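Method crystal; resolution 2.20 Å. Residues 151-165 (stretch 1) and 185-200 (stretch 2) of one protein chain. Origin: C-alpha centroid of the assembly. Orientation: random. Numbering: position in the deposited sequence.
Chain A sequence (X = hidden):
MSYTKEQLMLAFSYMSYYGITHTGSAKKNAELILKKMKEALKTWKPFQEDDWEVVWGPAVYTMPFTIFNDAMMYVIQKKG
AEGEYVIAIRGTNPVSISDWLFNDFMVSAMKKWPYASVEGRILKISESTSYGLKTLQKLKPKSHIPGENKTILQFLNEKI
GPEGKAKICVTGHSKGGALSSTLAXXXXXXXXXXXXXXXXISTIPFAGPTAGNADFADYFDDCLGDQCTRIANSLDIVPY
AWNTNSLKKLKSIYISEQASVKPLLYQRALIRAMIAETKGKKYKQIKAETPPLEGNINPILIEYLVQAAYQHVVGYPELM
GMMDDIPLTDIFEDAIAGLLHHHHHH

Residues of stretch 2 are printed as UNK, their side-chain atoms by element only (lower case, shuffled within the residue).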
ATOM      1  N   THR A 151     -17.884   0.423   9.983  1.00 27.45           N
ATOM      2  CA  THR A 151     -16.432   0.568   9.915  1.00 31.49           C
ATOM      3  C   THR A 151     -15.932  -0.804   9.485  1.00 30.76           C
ATOM      4  O   THR A 151     -16.696  -1.768   9.492  1.00 27.30           O
ATOM      5  CB  THR A 151     -15.808   0.887  11.288  1.00 33.62           C
ATOM      6  OG1 THR A 151     -16.148  -0.155  12.216  1.00 31.34           O
ATOM      7  CG2 THR A 151     -16.298   2.257  11.802  1.00 32.49           C
ATOM      8  N   ILE A 152     -14.664  -0.902   9.110  1.00 28.93           N
ATOM      9  CA  ILE A 152     -14.125  -2.182   8.683  1.00 26.62           C
ATOM     10  C   ILE A 152     -14.222  -3.185   9.843  1.00 29.81           C
ATOM     11  O   ILE A 152     -14.588  -4.343   9.640  1.00 29.63           O
ATOM     12  CB  ILE A 152     -12.648  -2.042   8.210  1.00 27.59           C
ATOM     13  CG1 ILE A 152     -12.130  -3.384   7.679  1.00 26.72           C
ATOM     14  CG2 ILE A 152     -11.761  -1.567   9.348  1.00 23.00           C
ATOM     15  CD1 ILE A 152     -12.754  -3.812   6.400  1.00 22.66           C
ATOM     16  N   LEU A 153     -13.915  -2.741  11.058  1.00 27.74           N
ATOM     17  CA  LEU A 153     -13.970  -3.645  12.200  1.00 27.98           C
ATOM     18  C   LEU A 153     -15.395  -4.143  12.462  1.00 28.67           C
ATOM     19  O   LEU A 153     -15.614  -5.341  12.683  1.00 29.67           O
ATOM     20  CB  LEU A 153     -13.390  -2.965  13.446  1.00 29.90           C
ATOM     21  CG  LEU A 153     -13.315  -3.817  14.717  1.00 31.60           C
ATOM     22  CD1 LEU A 153     -12.617  -5.121  14.412  1.00 31.75           C
ATOM     23  CD2 LEU A 153     -12.591  -3.052  15.813  1.00 31.23           C
ATOM     24  N   GLN A 154     -16.365  -3.235  12.446  1.00 28.08           N
ATOM     25  CA  GLN A 154     -17.749  -3.631  12.650  1.00 26.13           C
ATOM     26  C   GLN A 154     -18.183  -4.606  11.551  1.00 31.27           C
ATOM     27  O   GLN A 154     -18.846  -5.613  11.832  1.00 32.49           O
ATOM     28  CB  GLN A 154     -18.656  -2.400  12.650  1.00 28.86           C
ATOM     29  CG  GLN A 154     -18.368  -1.434  13.805  1.00 32.60           C
ATOM     30  CD  GLN A 154     -19.077  -0.103  13.647  1.00 36.02           C
ATOM     31  OE1 GLN A 154     -19.448   0.282  12.539  1.00 35.13           O
ATOM     32  NE2 GLN A 154     -19.248   0.617  14.751  1.00 39.10           N
ATOM     33  N   PHE A 155     -17.812  -4.325  10.303  1.00 25.73           N
ATOM     34  CA  PHE A 155     -18.187  -5.209   9.193  1.00 30.15           C
ATOM     35  C   PHE A 155     -17.632  -6.634   9.347  1.00 30.62           C
ATOM     36  O   PHE A 155     -18.349  -7.615   9.139  1.00 30.47           O
ATOM     37  CB  PHE A 155     -17.702  -4.640   7.849  1.00 28.22           C
ATOM     38  CG  PHE A 155     -17.930  -5.568   6.685  1.00 29.98           C
ATOM     39  CD1 PHE A 155     -19.201  -5.737   6.152  1.00 28.09           C
ATOM     40  CD2 PHE A 155     -16.880  -6.309   6.152  1.00 30.62           C
ATOM     41  CE1 PHE A 155     -19.418  -6.627   5.113  1.00 29.77           C
ATOM     42  CE2 PHE A 155     -17.093  -7.201   5.114  1.00 29.34           C
ATOM     43  CZ  PHE A 155     -18.366  -7.361   4.592  1.00 22.94           C
ATOM     44  N   LEU A 156     -16.351  -6.740   9.685  1.00 25.57           N
ATOM     45  CA  LEU A 156     -15.725  -8.045   9.848  1.00 30.94           C
ATOM     46  C   LEU A 156     -16.383  -8.817  10.994  1.00 30.10           C
ATOM     47  O   LEU A 156     -16.714  -9.990  10.845  1.00 33.30           O
ATOM     48  CB  LEU A 156     -14.222  -7.891  10.121  1.00 28.99           C
ATOM     49  CG  LEU A 156     -13.332  -7.258   9.035  1.00 36.34           C
ATOM     50  CD1 LEU A 156     -11.919  -7.056   9.593  1.00 29.89           C
ATOM     51  CD2 LEU A 156     -13.303  -8.146   7.788  1.00 29.50           C
ATOM     52  N   ASN A 157     -16.579  -8.157  12.130  1.00 30.24           N
ATOM     53  CA  ASN A 157     -17.187  -8.819  13.271  1.00 36.14           C
ATOM     54  C   ASN A 157     -18.596  -9.301  12.954  1.00 35.25           C
ATOM     55  O   ASN A 157     -19.012 -10.368  13.389  1.00 35.78           O
ATOM     56  CB  ASN A 157     -17.191  -7.895  14.495  1.00 33.45           C
ATOM     57  CG  ASN A 157     -15.872  -7.947  15.258  1.00 38.53           C
ATOM     58  OD1 ASN A 157     -15.418  -9.022  15.642  1.00 39.58           O
ATOM     59  ND2 ASN A 157     -15.256  -6.789  15.479  1.00 33.40           N
ATOM     60  N   GLU A 158     -19.314  -8.521  12.165  1.00 35.53           N
ATOM     61  CA  GLU A 158     -20.674  -8.868  11.785  1.00 36.06           C
ATOM     62  C   GLU A 158     -20.709  -9.976  10.732  1.00 37.56           C
ATOM     63  O   GLU A 158     -21.589 -10.847  10.741  1.00 29.88           O
ATOM     64  CB  GLU A 158     -21.372  -7.614  11.256  1.00 32.57           C
ATOM     65  CG  GLU A 158     -22.630  -7.853  10.465  1.00 44.94           C
ATOM     66  CD  GLU A 158     -23.177  -6.569   9.873  1.00 53.83           C
ATOM     67  OE1 GLU A 158     -23.749  -5.752  10.631  1.00 54.46           O
ATOM     68  OE2 GLU A 158     -23.016  -6.370   8.644  1.00 59.07           O
ATOM     69  N   LYS A 159     -19.741  -9.925   9.827  1.00 37.24           N
ATOM     70  CA  LYS A 159     -19.640 -10.882   8.742  1.00 34.94           C
ATOM     71  C   LYS A 159     -19.045 -12.198   9.229  1.00 36.97           C
ATOM     72  O   LYS A 159     -19.559 -13.261   8.913  1.00 35.52           O
ATOM     73  CB  LYS A 159     -18.774 -10.286   7.624  1.00 37.54           C
ATOM     74  CG  LYS A 159     -18.845 -10.988   6.282  1.00 35.00           C
ATOM     75  CD  LYS A 159     -20.231 -10.867   5.686  1.00 40.59           C
ATOM     76  CE  LYS A 159     -20.214 -11.057   4.174  1.00 43.53           C
ATOM     77  NZ  LYS A 159     -19.469 -12.258   3.743  1.00 41.77           N
ATOM     78  N   ILE A 160     -17.973 -12.134  10.014  1.00 34.45           N
ATOM     79  CA  ILE A 160     -17.333 -13.355  10.498  1.00 34.10           C
ATOM     80  C   ILE A 160     -17.861 -13.889  11.827  1.00 35.23           C
ATOM     81  O   ILE A 160     -17.681 -15.070  12.139  1.00 37.36           O
ATOM     82  CB  ILE A 160     -15.803 -13.151  10.622  1.00 32.06           C
ATOM     83  CG1 ILE A 160     -15.225 -12.857   9.247  1.00 31.82           C
ATOM     84  CG2 ILE A 160     -15.126 -14.384  11.239  1.00 25.23           C
ATOM     85  CD1 ILE A 160     -13.719 -12.631   9.265  1.00 34.90           C
ATOM     86  N   GLY A 161     -18.513 -13.039  12.611  1.00 36.92           N
ATOM     87  CA  GLY A 161     -19.008 -13.480  13.909  1.00 37.23           C
ATOM     88  C   GLY A 161     -17.875 -13.377  14.923  1.00 39.89           C
ATOM     89  O   GLY A 161     -16.701 -13.438  14.536  1.00 38.13           O
ATOM     90  N   PRO A 162     -18.182 -13.237  16.226  1.00 39.40           N
ATOM     91  CA  PRO A 162     -17.162 -13.123  17.280  1.00 42.25           C
ATOM     92  C   PRO A 162     -16.150 -14.270  17.372  1.00 41.13           C
ATOM     93  O   PRO A 162     -15.059 -14.084  17.903  1.00 40.72           O
ATOM     94  CB  PRO A 162     -17.998 -12.975  18.556  1.00 40.49           C
ATOM     95  CG  PRO A 162     -19.241 -13.769  18.233  1.00 41.48           C
ATOM     96  CD  PRO A 162     -19.532 -13.318  16.812  1.00 40.70           C
ATOM     97  N   GLU A 163     -16.495 -15.448  16.859  1.00 41.68           N
ATOM     98  CA  GLU A 163     -15.566 -16.580  16.915  1.00 43.10           C
ATOM     99  C   GLU A 163     -15.385 -17.275  15.572  1.00 40.99           C
ATOM    100  O   GLU A 163     -14.733 -18.313  15.484  1.00 36.19           O
ATOM    101  CB  GLU A 163     -16.046 -17.605  17.940  1.00 47.48           C
ATOM    102  CG  GLU A 163     -16.044 -17.095  19.365  1.00 56.30           C
ATOM    103  CD  GLU A 163     -14.666 -16.649  19.814  1.00 59.71           C
ATOM    104  OE1 GLU A 163     -13.720 -17.464  19.745  1.00 60.48           O
ATOM    105  OE2 GLU A 163     -14.531 -15.481  20.234  1.00 63.18           O
ATOM    106  N   GLY A 164     -15.952 -16.684  14.529  1.00 38.20           N
ATOM    107  CA  GLY A 164     -15.881 -17.275  13.211  1.00 36.41           C
ATOM    108  C   GLY A 164     -14.502 -17.564  12.665  1.00 37.50           C
ATOM    109  O   GLY A 164     -13.507 -16.946  13.044  1.00 38.25           O
ATOM    110  N   LYS A 165     -14.456 -18.512  11.743  1.00 36.19           N
ATOM    111  CA  LYS A 165     -13.217 -18.910  11.115  1.00 41.42           C
ATOM    112  C   LYS A 165     -13.165 -18.261   9.733  1.00 39.16           C
ATOM    113  O   LYS A 165     -14.143 -18.305   8.988  1.00 38.40           O
ATOM    114  CB  LYS A 165     -13.175 -20.438  11.011  1.00 45.47           C
ATOM    115  CG  LYS A 165     -11.974 -21.009  10.266  1.00 49.29           C
ATOM    116  CD  LYS A 165     -12.129 -22.522  10.114  1.00 53.77           C
ATOM    117  CE  LYS A 165     -10.928 -23.158   9.430  1.00 55.62           C
ATOM    118  NZ  LYS A 165      -9.702 -23.096  10.269  1.00 57.84           N
ATOM    119  N   UNK A 185      -1.443  -5.699  11.025  1.00 23.20           N
ATOM    120  CA  UNK A 185      -0.903  -5.873  12.368  1.00 22.89           C
ATOM    121  C   UNK A 185      -1.922  -5.422  13.410  1.00 25.07           C
ATOM    122  O   UNK A 185      -2.023  -6.028  14.476  1.00 25.33           O
ATOM    123  c   UNK A 185       2.358  -4.429  14.034  1.00 25.73           C
ATOM    124  c   UNK A 185       1.092  -5.262  13.950  1.00 30.67           C
ATOM    125  c   UNK A 185       0.401  -5.081  12.575  1.00 27.55           C
ATOM    126  c   UNK A 185       1.448  -6.732  14.168  1.00 24.80           C
ATOM    127  N   UNK A 186      -2.677  -4.367  13.113  1.00 21.95           N
ATOM    128  CA  UNK A 186      -3.669  -3.895  14.064  1.00 24.32           C
ATOM    129  C   UNK A 186      -4.741  -4.960  14.276  1.00 30.01           C
ATOM    130  O   UNK A 186      -5.158  -5.202  15.406  1.00 30.35           O
ATOM    131  c   UNK A 186      -4.306  -2.597  13.580  1.00 26.91           C
ATOM    132  c   UNK A 186      -9.211  -1.692  14.149  1.00 21.50           C
ATOM    133  c   UNK A 186      -6.888  -2.190  13.511  1.00 23.42           C
ATOM    134  c   UNK A 186      -7.869  -1.887  14.479  1.00 20.85           C
ATOM    135  n   UNK A 186      -7.239  -1.830  15.693  1.00 20.44           N
ATOM    136  c   UNK A 186      -8.604  -2.098  11.836  1.00 22.61           C
ATOM    137  c   UNK A 186      -7.273  -2.298  12.161  1.00 20.35           C
ATOM    138  c   UNK A 186      -5.904  -2.086  15.514  1.00 25.48           C
ATOM    139  c   UNK A 186      -5.640  -2.309  14.198  1.00 21.15           C
ATOM    140  c   UNK A 186      -9.561  -1.796  12.829  1.00 16.72           C
ATOM    141  N   UNK A 187      -5.179  -5.592  13.186  1.00 29.90           N
ATOM    142  CA  UNK A 187      -6.189  -6.647  13.254  1.00 29.86           C
ATOM    143  C   UNK A 187      -5.638  -7.815  14.064  1.00 27.68           C
ATOM    144  O   UNK A 187      -6.342  -8.398  14.881  1.00 29.16           O
ATOM    145  c   UNK A 187      -8.618  -5.774  11.745  1.00 24.58           C
ATOM    146  c   UNK A 187      -7.343  -6.078  11.010  1.00 23.99           C
ATOM    147  c   UNK A 187      -7.668  -6.597   9.600  1.00 17.21           C
ATOM    148  c   UNK A 187      -6.575  -7.108  11.841  1.00 28.71           C
ATOM    149  N   UNK A 188      -4.373  -8.148  13.822  1.00 30.22           N
ATOM    150  CA  UNK A 188      -3.671  -9.202  14.543  1.00 28.72           C
ATOM    151  C   UNK A 188      -3.662  -8.886  16.051  1.00 33.47           C
ATOM    152  O   UNK A 188      -4.045  -9.721  16.884  1.00 34.59           O
ATOM    153  c   UNK A 188      -1.707 -11.692  13.785  1.00 44.77           C
ATOM    154  c   UNK A 188      -2.220  -9.272  14.070  1.00 34.50           C
ATOM    155  c   UNK A 188      -1.025 -12.694  12.873  1.00 48.27           C
ATOM    156  c   UNK A 188      -1.903 -10.366  13.078  1.00 44.63           C
ATOM    157  n   UNK A 188      -0.757 -13.974  13.579  1.00 53.80           N
ATOM    158  N   UNK A 189      -3.218  -7.677  16.390  1.00 29.78           N
ATOM    159  CA  UNK A 189      -3.122  -7.262  17.779  1.00 29.65           C
ATOM    160  C   UNK A 189      -4.415  -7.211  18.576  1.00 29.32           C
ATOM    161  O   UNK A 189      -4.366  -7.292  19.799  1.00 30.70           O
ATOM    162  o   UNK A 189      -0.335  -5.014  17.229  1.00 32.74           O
ATOM    163  c   UNK A 189      -0.923  -5.998  17.730  1.00 34.19           C
ATOM    164  o   UNK A 189      -0.323  -7.030  18.113  1.00 30.12           O
ATOM    165  c   UNK A 189      -2.430  -5.909  17.898  1.00 33.05           C
ATOM    166  N   UNK A 190      -5.562  -7.073  17.918  1.00 26.15           N
ATOM    167  CA  UNK A 190      -6.821  -7.018  18.658  1.00 27.22           C
ATOM    168  C   UNK A 190      -7.617  -8.328  18.584  1.00 28.78           C
ATOM    169  O   UNK A 190      -8.767  -8.398  19.031  1.00 29.10           O
ATOM    170  c   UNK A 190      -7.709  -5.874  18.162  1.00 24.73           C
ATOM    171  c   UNK A 190      -6.926  -4.565  18.200  1.00 29.74           C
ATOM    172  c   UNK A 190      -9.147  -5.109  16.200  1.00 23.08           C
ATOM    173  c   UNK A 190      -8.190  -6.164  16.744  1.00 24.74           C
ATOM    174  N   UNK A 191      -7.009  -9.355  17.999  1.00 24.85           N
ATOM    175  CA  UNK A 191      -7.657 -10.654  17.905  1.00 29.79           C
ATOM    176  C   UNK A 191      -7.814 -11.236  19.304  1.00 31.95           C
ATOM    177  O   UNK A 191      -6.901 -11.147  20.126  1.00 31.88           O
ATOM    178  o   UNK A 191      -5.165 -12.484  14.559  1.00 39.45           O
ATOM    179  c   UNK A 191      -6.828 -11.617  17.041  1.00 23.82           C
ATOM    180  n   UNK A 191      -7.169 -13.398  14.158  1.00 28.69           N
ATOM    181  c   UNK A 191      -7.060 -11.437  15.566  1.00 26.95           C
ATOM    182  c   UNK A 191      -6.381 -12.489  14.717  1.00 30.78           C
ATOM    183  N   UNK A 192      -8.972 -11.836  19.564  1.00 34.27           N
ATOM    184  CA  UNK A 192      -9.219 -12.432  20.863  1.00 34.15           C
ATOM    185  C   UNK A 192      -9.834 -11.421  21.794  1.00 39.42           C
ATOM    186  O   UNK A 192     -10.197 -11.734  22.925  1.00 43.10           O
ATOM    187  N   UNK A 193      -9.945 -10.191  21.312  1.00 41.95           N
ATOM    188  CA  UNK A 193     -10.519  -9.121  22.103  1.00 39.40           C
ATOM    189  C   UNK A 193     -11.636  -8.452  21.342  1.00 40.66           C
ATOM    190  O   UNK A 193     -12.757  -8.374  21.822  1.00 43.67           O
ATOM    191  c   UNK A 193     -10.144  -6.938  23.279  1.00 41.60           C
ATOM    192  c   UNK A 193      -9.489  -8.040  22.435  1.00 41.23           C
ATOM    193  c   UNK A 193      -8.312  -8.660  23.158  1.00 45.37           C
ATOM    194  N   UNK A 194     -11.325  -7.974  20.144  1.00 39.23           N
ATOM    195  CA  UNK A 194     -12.320  -7.282  19.351  1.00 36.70           C
ATOM    196  C   UNK A 194     -12.463  -7.907  17.979  1.00 35.25           C
ATOM    197  O   UNK A 194     -13.198  -7.402  17.134  1.00 35.91           O
ATOM    198  c   UNK A 194     -11.392  -3.643  20.256  1.00 50.85           C
ATOM    199  c   UNK A 194     -11.217  -2.847  21.541  1.00 54.51           C
ATOM    200  c   UNK A 194     -11.926  -5.816  19.209  1.00 41.23           C
ATOM    201  n   UNK A 194     -10.920  -1.409  21.236  1.00 53.75           N
ATOM    202  c   UNK A 194     -11.702  -5.097  20.520  1.00 39.53           C
ATOM    203  N   UNK A 195     -11.751  -9.006  17.758  1.00 33.05           N
ATOM    204  CA  UNK A 195     -11.803  -9.700  16.475  1.00 33.08           C
ATOM    205  C   UNK A 195     -11.647 -11.191  16.738  1.00 32.62           C
ATOM    206  O   UNK A 195     -10.890 -11.587  17.620  1.00 29.78           O
ATOM    207  c   UNK A 195      -9.642  -9.097  13.258  1.00 26.09           C
ATOM    208  c   UNK A 195     -10.653  -9.233  15.560  1.00 25.54           C
ATOM    209  c   UNK A 195     -12.093  -9.602  13.515  1.00 23.76           C
ATOM    210  c   UNK A 195     -10.913  -8.840  14.092  1.00 30.26           C
ATOM    211  N   UNK A 196     -12.346 -12.022  15.967  1.00 36.16           N
ATOM    212  CA  UNK A 196     -12.226 -13.470  16.144  1.00 34.09           C
ATOM    213  C   UNK A 196     -10.775 -13.903  16.065  1.00 34.18           C
ATOM    214  O   UNK A 196     -10.019 -13.449  15.203  1.00 30.77           O
ATOM    215  c   UNK A 196     -13.016 -14.233  15.078  1.00 33.89           C
ATOM    216  o   UNK A 196     -12.765 -15.636  15.165  1.00 31.48           O
ATOM    217  N   UNK A 197     -10.396 -14.800  16.966  1.00 35.59           N
ATOM    218  CA  UNK A 197      -9.031 -15.313  17.003  1.00 37.07           C
ATOM    219  C   UNK A 197      -8.883 -16.397  15.938  1.00 35.41           C
ATOM    220  O   UNK A 197      -7.775 -16.811  15.602  1.00 31.38           O
ATOM    221  c   UNK A 197      -6.301 -15.149  18.852  1.00 54.21           C
ATOM    222  c   UNK A 197      -8.732 -15.891  18.395  1.00 42.69           C
ATOM    223  o   UNK A 197      -6.338 -14.477  19.888  1.00 54.38           O
ATOM    224  c   UNK A 197      -7.270 -16.318  18.635  1.00 51.95           C
ATOM    225  n   UNK A 197      -5.427 -14.911  17.873  1.00 53.94           N
ATOM    226  N   UNK A 198     -10.012 -16.847  15.399  1.00 33.00           N
ATOM    227  CA  UNK A 198      -9.993 -17.898  14.396  1.00 35.46           C
ATOM    228  C   UNK A 198      -9.823 -17.430  12.962  1.00 35.42           C
ATOM    229  O   UNK A 198     -10.148 -18.148  12.018  1.00 36.86           O
ATOM    230  c   UNK A 198     -11.312 -19.437  15.876  1.00 42.43           C
ATOM    231  n   UNK A 198     -12.435 -19.291  16.578  1.00 40.31           N
ATOM    232  c   UNK A 198     -11.249 -18.749  14.531  1.00 35.28           C
ATOM    233  o   UNK A 198     -10.347 -20.086  16.288  1.00 36.79           O
ATOM    234  N   UNK A 199      -9.321 -16.222  12.784  1.00 35.35           N
ATOM    235  CA  UNK A 199      -9.095 -15.750  11.435  1.00 36.98           C
ATOM    236  C   UNK A 199      -7.587 -15.742  11.174  1.00 34.57           C
ATOM    237  O   UNK A 199      -6.805 -15.403  12.062  1.00 28.12           O
ATOM    238  c   UNK A 199      -9.133 -13.725   9.970  1.00 35.53           C
ATOM    239  c   UNK A 199      -9.613 -12.341   9.736  1.00 42.65           C
ATOM    240  c   UNK A 199      -9.497 -13.528  12.463  1.00 45.54           C
ATOM    241  c   UNK A 199      -9.710 -14.360  11.234  1.00 38.61           C
ATOM    242  N   UNK A 200      -7.197 -16.174   9.974  1.00 34.57           N
ATOM    243  CA  UNK A 200      -5.794 -16.232   9.556  1.00 36.89           C
ATOM    244  C   UNK A 200      -5.517 -14.960   8.775  1.00 33.66           C
ATOM    245  O   UNK A 200      -6.052 -14.759   7.673  1.00 25.33           O
ATOM    246  c   UNK A 200      -5.537 -17.448   8.655  1.00 45.33           C
ATOM    247  o   UNK A 200      -6.068 -18.818  10.545  1.00 58.29           O
ATOM    248  o   UNK A 200      -4.898 -19.738   8.934  1.00 55.81           O
ATOM    249  c   UNK A 200      -5.495 -18.761   9.435  1.00 54.97           C
TER
HETATM  250  O   HOH W   1     -14.485 -11.412  14.349  1.00 21.60           O

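Position 185 carries four carbons forked at the second, far from stretch 1: Leu185, on a helix that began earlier in the chain. Position 186 has one carbon, then fused five- and six-membered rings with eight carbons and one nitrogen, set against Ile152 and Leu153; only tryptophan supplies these rings. Ile152 CG2 lies at the ring's edge, 4.1 Å from CZ3 of Trp186, and Leu153 CD2 is 4.0 Å from Trp186 CZ2.

Position 187, again four carbons forked at the second, meets Leu156: Leu187. Its CA-to-CB bond runs sideways, yet its end comes nearer, and CD2 of Leu187 packs 4.1 Å from Leu156 CD1. Position 188, four carbons in a row ending in nitrogen, is Lys188; position 189, two carbons with two oxygens and no nitrogen on the second, is Asp189, its oxygens hydrogen-bonded elsewhere in the structure. Neither reaches stretch 1.

At 190 four carbons fork at the first, one arm two carbons long, and touch Leu153. This is Ile190, the first residue to leave helical angles; its CD1 sits 3.9 Å from Leu153 CD1. Position 191 has three carbons, the third carrying one oxygen and one nitrogen: Gln191, buried but beyond reach of stretch 1. Position 192 has no side-chain atoms; its backbone angles would jam a CB against the preceding carbonyl, so Gly192 answers a backbone demand. Position 193, one carbon carrying two more, is Val193, exposed and without contact.

Position 194 has four carbons in a row ending in nitrogen, the first of them near Leu153: Lys194. Its end leads away from stretch 1; its backbone O accepts from Asn157 ND2 at 2.7 Å. Position 195, four carbons forked at the second, meets Leu153: Leu195. Its CA-to-CB bond points away, but its end returns, putting CG of Leu195 4.1 Å from Leu153 CD1.

Position 196 is one carbon then one oxygen, pointing toward stretch 1 and meeting Gly164: Ser196. Its OG donates to Gly164 O at 2.6 Å and accepts from N of position 198 at 3.0 Å. Position 197, three carbons ending in one oxygen and one nitrogen, is Gln197, turned outward. Position 198 has two carbons, the second bearing one oxygen and one nitrogen, beside Glu163. The nitrogen suits the carbonyl it meets: Asn198 ND2 donates to Glu163 O at 2.7 Å. Position 199, four carbons forked at the first with one longer arm, meets Ile160: Ile199, its CD1 4.1 Å from Ile160 CD1. Position 200, two carbons and two oxygens, is Asp200, on the strand without contact.

The contact has two zones. Along helix 152-160, Ile152, Leu153, Leu156 and Ile160 pack against Trp186, Leu187, Ile190, Leu195 and Ile199. Beyond it, Ser196 and Asn198 read backbone carbonyls. Asn157 bridges both: its amide binds Lys194 O, while a water donates to Asn157 OD1 and Gly161 O and accepts from Ser196 N. The rule is greasy packing along the helix, carbonyl pinning after it.

Stretch 2, residues 185-200: LWLKDIQGVKLSQNID
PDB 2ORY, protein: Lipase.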